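PDB 7JL4: tripartite motif-containing protein 65 from Homo sapiens, which acts as an E3 ubiquitin ligase in innate immunity, autophagy and microRNA regulation, and is represented here by its C-terminal PRY-SPRY domain. Local coordinates for residues R95-G99 against P100-N104. Residues are numbered along the deposited sequence; the frame is centred on the assembly and turned at random.
Sequences RSRLG and PHTDN. Unlike the reference sequence in segment 95-99: Ser96 (reference Cys).
Arg97 folds its extended side chain alongside the turn that follows it, meeting Pro100, His101 and Thr102. With CG anti to the backbone N (chi1 -179°) and the chain fully extended to NE, the arginine runs beside Thr102, the two side chains leaving the turn in a common direction. Its aliphatic part passes the carbonyl of His101, CG lying 3.4 Å from His101 O. At the far end the methyl CG2 of Thr102 sits over the centre of one face of the guanidinium, 3.5 Å from Arg97 CZ, so this flat group has a nonpolar cover on that side. Two backbone carbonyls of the turn accept from NE and NH2. Arg97 NE donates to Gly99 O over 3.1 Å, approaching in the carbonyl plane. The bond from Arg97 NH2 to Pro100 O, 3.2 Å, is about as bent (137° at the hydrogen) but comes from above the carbonyl plane. Both acceptors are tilted out of the guanidinium plane. The backbone N of Gly99, itself poorly ordered, donates to a water 3.1 Å away, and that water donates to His101 O at 2.6 Å; it thus links the two arms of the turn through backbone groups.

This exposed turn belongs to the long loop between strands 84-89 and 111-116, neighbours in the six-stranded sheet of the SPRY beta-sandwich. The 57-60 loop, leading into strand 61-63 at the edge of that sheet, holds both arms: the Glu58 carboxylate, through OE1, accepts from Arg97 N, and Trp60 bonds to the Thr102 backbone. Thr102 OG1 is hydrogen-bonded to Trp179 of strand 175-180, tying the returning arm to the sheet itself.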
loop_
_atom_site.group_PDB
_atom_site.type_symbol
_atom_site.label_atom_id
_atom_site.label_comp_id
_atom_site.label_asym_id
_atom_site.label_seq_id
_atom_site.Cartn_x
_atom_site.Cartn_y
_atom_site.Cartn_z
ATOM N N ARG A 95 -15.940 1.119 2.420
ATOM C CA ARG A 95 -15.808 0.317 1.211
ATOM C C ARG A 95 -16.572 0.896 0.022
ATOM O O ARG A 95 -16.249 0.564 -1.125
ATOM C CB ARG A 95 -16.320 -1.109 1.476
ATOM C CG ARG A 95 -15.676 -1.837 2.658
ATOM C CD ARG A 95 -14.428 -2.556 2.243
ATOM N NE ARG A 95 -14.060 -3.597 3.192
ATOM C CZ ARG A 95 -13.433 -3.378 4.343
ATOM N NH1 ARG A 95 -13.149 -4.405 5.145
ATOM N NH2 ARG A 95 -13.061 -2.144 4.681
ATOM N N SER A 96 -17.566 1.748 0.261
ATOM C CA SER A 96 -18.435 2.229 -0.802
ATOM C C SER A 96 -17.827 3.421 -1.521
ATOM O O SER A 96 -17.049 4.195 -0.961
ATOM C CB SER A 96 -19.808 2.632 -0.261
ATOM O OG SER A 96 -19.676 3.420 0.909
ATOM N N ARG A 97 -18.211 3.560 -2.779
ATOM C CA ARG A 97 -17.909 4.718 -3.598
ATOM C C ARG A 97 -19.150 5.604 -3.618
ATOM O O ARG A 97 -20.048 5.404 -4.432
ATOM C CB ARG A 97 -17.576 4.292 -5.008
ATOM C CG ARG A 97 -17.231 5.464 -5.884
ATOM C CD ARG A 97 -16.929 4.950 -7.239
ATOM N NE ARG A 97 -16.676 6.015 -8.191
ATOM C CZ ARG A 97 -16.380 5.777 -9.460
ATOM N NH1 ARG A 97 -16.352 4.519 -9.893
ATOM N NH2 ARG A 97 -16.146 6.777 -10.293
ATOM N N LEU A 98 -19.219 6.579 -2.716
ATOM C CA LEU A 98 -20.373 7.465 -2.698
ATOM C C LEU A 98 -20.296 8.562 -3.753
ATOM O O LEU A 98 -21.333 9.146 -4.101
ATOM C CB LEU A 98 -20.535 8.087 -1.313
ATOM C CG LEU A 98 -20.787 7.072 -0.200
ATOM C CD1 LEU A 98 -21.014 7.794 1.113
ATOM C CD2 LEU A 98 -21.959 6.180 -0.544
ATOM N N GLY A 99 -19.105 8.854 -4.280
ATOM C CA GLY A 99 -18.970 9.941 -5.221
ATOM C C GLY A 99 -18.134 9.614 -6.442
ATOM O O GLY A 99 -18.006 8.454 -6.855
ATOM N N PRO A 100 -17.551 10.652 -7.055
ATOM C CA PRO A 100 -16.712 10.421 -8.234
ATOM C C PRO A 100 -15.348 9.839 -7.911
ATOM O O PRO A 100 -14.735 9.253 -8.810
ATOM C CB PRO A 100 -16.578 11.823 -8.847
ATOM C CG PRO A 100 -16.674 12.734 -7.673
ATOM C CD PRO A 100 -17.638 12.084 -6.712
ATOM N N HIS A 101 -14.851 9.992 -6.682
ATOM C CA HIS A 101 -13.512 9.520 -6.350
ATOM C C HIS A 101 -13.509 8.000 -6.214
ATOM O O HIS A 101 -14.477 7.406 -5.737
ATOM C CB HIS A 101 -13.004 10.187 -5.059
ATOM C CG HIS A 101 -13.162 11.681 -5.045
ATOM N ND1 HIS A 101 -12.622 12.496 -6.018
ATOM C CD2 HIS A 101 -13.806 12.506 -4.182
ATOM C CE1 HIS A 101 -12.936 13.757 -5.766
ATOM N NE2 HIS A 101 -13.655 13.791 -4.658
ATOM N N THR A 102 -12.417 7.370 -6.654
ATOM C CA THR A 102 -12.265 5.915 -6.610
ATOM C C THR A 102 -11.225 5.465 -5.599
ATOM O O THR A 102 -11.024 4.254 -5.431
ATOM C CB THR A 102 -11.872 5.369 -7.987
ATOM O OG1 THR A 102 -10.578 5.886 -8.338
ATOM C CG2 THR A 102 -12.895 5.795 -9.057
ATOM N N ASP A 103 -10.543 6.401 -4.947
ATOM C CA ASP A 103 -9.481 6.123 -3.976
ATOM C C ASP A 103 -9.825 6.919 -2.729
ATOM O O ASP A 103 -10.004 8.142 -2.812
ATOM C CB ASP A 103 -8.130 6.569 -4.571
ATOM C CG ASP A 103 -6.920 6.322 -3.663
ATOM O OD1 ASP A 103 -7.025 5.704 -2.571
ATOM O OD2 ASP A 103 -5.820 6.768 -4.080
ATOM N N ASN A 104 -9.979 6.251 -1.585
ATOM C CA ASN A 104 -10.217 6.997 -0.355
ATOM C C ASN A 104 -9.087 6.835 0.659
ATOM O O ASN A 104 -9.256 7.224 1.825
ATOM C CB ASN A 104 -11.582 6.624 0.253
ATOM C CG ASN A 104 -11.586 5.241 0.896
ATOM O OD1 ASN A 104 -10.591 4.506 0.838
ATOM N ND2 ASN A 104 -12.701 4.894 1.545
HETATM O O HOH W 1 -16.111 8.027 -3.873
#